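Local coordinates for protein geranylgeranyl pyrophosphate synthase (Corynebacterium glutamicum, PDB 3LMD) that probably condenses isopentenyl diphosphate units onto an allylic diphosphate in a metal-dependent reaction, building prenyl diphosphates for isoprenoid biosynthesis, at residues F81-P92 with A207-A217. Residues are numbered along the deposited sequence; the frame is centred on the assembly and turned at random.
Sequences FALLASEFGEKP and AGYLGAMHAGA
The ring of Phe-81 lies obliquely against the backbone of Gly-208, its CE2 3.4 Å from Gly-208 CA, while CD2 rests on the methyl of Ala-207. With CG anti to the backbone N (chi1 179°), the ring is carried across to the backbone at Ala-207 and Gly-208; Gly-208, having no side chain, lets the ring lie directly on its backbone. At the next residue the backbones touch: Ala-82 CA sits 3.3 Å from Ala-207 O, and Ala-82 O receives a CA-H...O contact from Gly-211 CA, also at 3.3 Å. With glycine at 208 and 211 facing Ala-82 and Ala-85, the axes of the short helical segments approach to 6.9 Å, crossing at -40°.

Ala-85 then sets its methyl over Gly-208 O and beside Ala-212 CB. At Ser-86 the CB packs on Gly-211 O and on the Ala-215 methyl, whereas OG turns back to donate to Leu-83 O and also bonds to Leu-93 N. A type I turn from Ser-86 leads to Gly-89, whose bare CA comes 3.6 Å from Ala-217 N. Here the other helix ends in a Schellman motif, Gly-216 adopting positive phi, and its Ala-215 carbonyl accepts Lys-91 N at 2.8 Å in a nearly straight bond (165°). Ala-215 CA in turn makes a CA-H...O contact with Lys-91 O, and its CB lies against Ser-86 O.

The contact thus ties the C-terminal end of helix 77-86 and its following loop to the end of helix 188-214, within the all-helical prenyl synthase fold and away from the metal-binding residues. Helix 219-246 meets Phe-81 and Ala-212 through Phe-228 and Leu-225, and helix 95-118 packs on Ser-86 and Leu-210 through Val-97 and Val-104.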
loop_
_atom_site.group_PDB
_atom_site.type_symbol
_atom_site.label_atom_id
_atom_site.label_comp_id
_atom_site.label_asym_id
_atom_site.label_seq_id
_atom_site.Cartn_x
_atom_site.Cartn_y
_atom_site.Cartn_z
ATOM N N PHE A 81 -13.966 -18.614 -4.622
ATOM C CA PHE A 81 -14.403 -18.944 -3.263
ATOM C C PHE A 81 -15.394 -17.915 -2.719
ATOM O O PHE A 81 -16.387 -18.282 -2.098
ATOM C CB PHE A 81 -13.202 -19.102 -2.313
ATOM C CG PHE A 81 -13.616 -19.430 -0.881
ATOM C CD1 PHE A 81 -14.565 -20.415 -0.626
ATOM C CD2 PHE A 81 -13.097 -18.731 0.184
ATOM C CE1 PHE A 81 -14.953 -20.705 0.692
ATOM C CE2 PHE A 81 -13.459 -19.037 1.505
ATOM C CZ PHE A 81 -14.380 -20.007 1.755
ATOM N N ALA A 82 -15.151 -16.625 -2.969
ATOM C CA ALA A 82 -16.099 -15.581 -2.538
ATOM C C ALA A 82 -17.493 -15.783 -3.198
ATOM O O ALA A 82 -18.555 -15.575 -2.560
ATOM C CB ALA A 82 -15.567 -14.178 -2.911
ATOM N N LEU A 83 -17.481 -16.152 -4.471
ATOM C CA LEU A 83 -18.745 -16.389 -5.198
ATOM C C LEU A 83 -19.485 -17.618 -4.617
ATOM O O LEU A 83 -20.698 -17.569 -4.405
ATOM C CB LEU A 83 -18.508 -16.590 -6.706
ATOM C CG LEU A 83 -17.854 -15.442 -7.516
ATOM C CD1 LEU A 83 -17.649 -15.774 -8.983
ATOM C CD2 LEU A 83 -18.568 -14.112 -7.386
ATOM N N LEU A 84 -18.757 -18.706 -4.376
ATOM C CA LEU A 84 -19.339 -19.888 -3.719
ATOM C C LEU A 84 -19.905 -19.548 -2.362
ATOM O O LEU A 84 -21.043 -19.947 -2.025
ATOM C CB LEU A 84 -18.300 -21.027 -3.639
ATOM C CG LEU A 84 -17.865 -21.576 -5.002
ATOM C CD1 LEU A 84 -16.693 -22.542 -4.854
ATOM C CD2 LEU A 84 -19.061 -22.296 -5.619
ATOM N N ALA A 85 -19.138 -18.805 -1.558
ATOM C CA ALA A 85 -19.620 -18.397 -0.252
ATOM C C ALA A 85 -20.913 -17.604 -0.362
ATOM O O ALA A 85 -21.774 -17.709 0.506
ATOM C CB ALA A 85 -18.555 -17.530 0.498
ATOM N N SER A 86 -21.037 -16.768 -1.392
ATOM C CA SER A 86 -22.240 -15.943 -1.532
ATOM C C SER A 86 -23.482 -16.811 -1.783
ATOM O O SER A 86 -24.593 -16.384 -1.538
ATOM C CB SER A 86 -22.098 -14.894 -2.649
ATOM O OG SER A 86 -22.315 -15.476 -3.932
ATOM N N GLU A 87 -23.287 -18.034 -2.233
ATOM C CA GLU A 87 -24.435 -18.921 -2.511
ATOM C C GLU A 87 -25.220 -19.220 -1.242
ATOM O O GLU A 87 -26.348 -19.711 -1.317
ATOM C CB GLU A 87 -23.980 -20.223 -3.181
ATOM C CG GLU A 87 -23.512 -20.013 -4.612
ATOM C CD GLU A 87 -24.694 -19.745 -5.584
ATOM O OE1 GLU A 87 -25.858 -19.825 -5.156
ATOM O OE2 GLU A 87 -24.457 -19.495 -6.774
ATOM N N PHE A 88 -24.648 -18.889 -0.079
ATOM C CA PHE A 88 -25.320 -19.150 1.187
ATOM C C PHE A 88 -26.166 -17.989 1.683
ATOM O O PHE A 88 -26.781 -18.093 2.731
ATOM C CB PHE A 88 -24.328 -19.602 2.289
ATOM C CG PHE A 88 -23.733 -20.956 2.041
ATOM C CD1 PHE A 88 -24.392 -22.109 2.445
ATOM C CD2 PHE A 88 -22.526 -21.079 1.351
ATOM C CE1 PHE A 88 -23.836 -23.372 2.189
ATOM C CE2 PHE A 88 -21.959 -22.291 1.093
ATOM C CZ PHE A 88 -22.620 -23.479 1.507
ATOM N N GLY A 89 -26.206 -16.881 0.954
ATOM C CA GLY A 89 -26.979 -15.725 1.441
ATOM C C GLY A 89 -28.238 -15.547 0.590
ATOM O O GLY A 89 -28.469 -16.312 -0.335
ATOM N N GLU A 90 -29.025 -14.517 0.876
ATOM C CA GLU A 90 -30.241 -14.237 0.106
ATOM C C GLU A 90 -29.969 -13.555 -1.235
ATOM O O GLU A 90 -30.823 -13.556 -2.114
ATOM C CB GLU A 90 -31.203 -13.358 0.921
ATOM C CG GLU A 90 -31.382 -13.778 2.369
ATOM C CD GLU A 90 -32.366 -12.879 3.116
ATOM O OE1 GLU A 90 -33.360 -12.441 2.496
ATOM O OE2 GLU A 90 -32.148 -12.612 4.321
ATOM N N LYS A 91 -28.799 -12.942 -1.395
ATOM C CA LYS A 91 -28.484 -12.319 -2.668
ATOM C C LYS A 91 -27.148 -12.808 -3.225
ATOM O O LYS A 91 -26.190 -12.039 -3.285
ATOM C CB LYS A 91 -28.452 -10.799 -2.511
ATOM C CG LYS A 91 -29.645 -10.253 -1.704
ATOM C CD LYS A 91 -29.739 -8.737 -1.749
ATOM C CE LYS A 91 -31.155 -8.279 -1.394
ATOM N NZ LYS A 91 -31.266 -6.796 -1.292
ATOM N N PRO A 92 -27.096 -14.076 -3.641
ATOM C CA PRO A 92 -25.905 -14.722 -4.205
ATOM C C PRO A 92 -25.462 -14.049 -5.466
ATOM O O PRO A 92 -26.298 -13.653 -6.295
ATOM C CB PRO A 92 -26.372 -16.140 -4.555
ATOM C CG PRO A 92 -27.714 -16.319 -3.917
ATOM C CD PRO A 92 -28.273 -14.970 -3.583
ATOM N N ALA A 207 -12.101 -13.855 1.586
ATOM C CA ALA A 207 -12.970 -14.116 0.450
ATOM C C ALA A 207 -14.282 -14.786 0.916
ATOM O O ALA A 207 -15.359 -14.405 0.465
ATOM C CB ALA A 207 -12.276 -14.986 -0.533
ATOM N N GLY A 208 -14.192 -15.762 1.821
ATOM C CA GLY A 208 -15.423 -16.447 2.335
ATOM C C GLY A 208 -16.273 -15.461 3.135
ATOM O O GLY A 208 -17.489 -15.364 2.959
ATOM N N TYR A 209 -15.621 -14.699 3.996
ATOM C CA TYR A 209 -16.310 -13.729 4.847
ATOM C C TYR A 209 -17.083 -12.709 3.987
ATOM O O TYR A 209 -18.286 -12.483 4.178
ATOM C CB TYR A 209 -15.286 -12.994 5.754
ATOM C CG TYR A 209 -15.956 -11.911 6.592
ATOM C CD1 TYR A 209 -16.574 -12.220 7.812
ATOM C CD2 TYR A 209 -16.006 -10.585 6.143
ATOM C CE1 TYR A 209 -17.224 -11.211 8.591
ATOM C CE2 TYR A 209 -16.669 -9.561 6.911
ATOM C CZ TYR A 209 -17.266 -9.899 8.120
ATOM O OH TYR A 209 -17.899 -8.930 8.864
ATOM N N LEU A 210 -16.391 -12.113 3.014
ATOM C CA LEU A 210 -16.943 -11.024 2.228
ATOM C C LEU A 210 -18.014 -11.520 1.257
ATOM O O LEU A 210 -19.034 -10.860 1.096
ATOM C CB LEU A 210 -15.815 -10.311 1.470
ATOM C CG LEU A 210 -14.926 -9.425 2.387
ATOM C CD1 LEU A 210 -13.770 -8.852 1.494
ATOM C CD2 LEU A 210 -15.709 -8.309 3.101
ATOM N N GLY A 211 -17.765 -12.647 0.597
ATOM C CA GLY A 211 -18.744 -13.224 -0.323
ATOM C C GLY A 211 -20.039 -13.509 0.415
ATOM O O GLY A 211 -21.110 -13.135 -0.056
ATOM N N ALA A 212 -19.941 -14.130 1.588
ATOM C CA ALA A 212 -21.137 -14.461 2.361
ATOM C C ALA A 212 -21.802 -13.200 2.928
ATOM O O ALA A 212 -23.031 -13.066 2.886
ATOM C CB ALA A 212 -20.807 -15.453 3.485
ATOM N N MET A 213 -21.007 -12.277 3.467
ATOM C CA MET A 213 -21.578 -11.093 4.093
ATOM C C MET A 213 -22.332 -10.220 3.084
ATOM O O MET A 213 -23.446 -9.749 3.374
ATOM C CB MET A 213 -20.519 -10.247 4.819
ATOM C CG MET A 213 -21.139 -9.011 5.569
ATOM S SD MET A 213 -21.263 -7.519 4.550
ATOM C CE MET A 213 -19.524 -6.983 4.815
ATOM N N HIS A 214 -21.717 -9.959 1.934
ATOM C CA HIS A 214 -22.373 -9.150 0.898
ATOM C C HIS A 214 -23.566 -9.826 0.227
ATOM O O HIS A 214 -24.364 -9.150 -0.415
ATOM C CB HIS A 214 -21.390 -8.609 -0.146
ATOM C CG HIS A 214 -20.548 -7.489 0.379
ATOM N ND1 HIS A 214 -21.060 -6.236 0.626
ATOM C CD2 HIS A 214 -19.272 -7.472 0.836
ATOM C CE1 HIS A 214 -20.117 -5.467 1.147
ATOM N NE2 HIS A 214 -19.019 -6.195 1.285
ATOM N N ALA A 215 -23.692 -11.137 0.391
ATOM C CA ALA A 215 -24.875 -11.845 -0.078
ATOM C C ALA A 215 -25.984 -11.857 0.981
ATOM O O ALA A 215 -27.077 -12.409 0.745
ATOM C CB ALA A 215 -24.519 -13.252 -0.468
ATOM N N GLY A 216 -25.700 -11.257 2.135
ATOM C CA GLY A 216 -26.625 -11.242 3.268
ATOM C C GLY A 216 -26.819 -12.570 3.987
ATOM O O GLY A 216 -27.868 -12.799 4.574
ATOM N N ALA A 217 -25.816 -13.451 3.970
ATOM C CA ALA A 217 -25.889 -14.688 4.756
ATOM C C ALA A 217 -26.039 -14.433 6.262
ATOM O O ALA A 217 -25.645 -13.384 6.762
ATOM C CB ALA A 217 -24.663 -15.550 4.487
#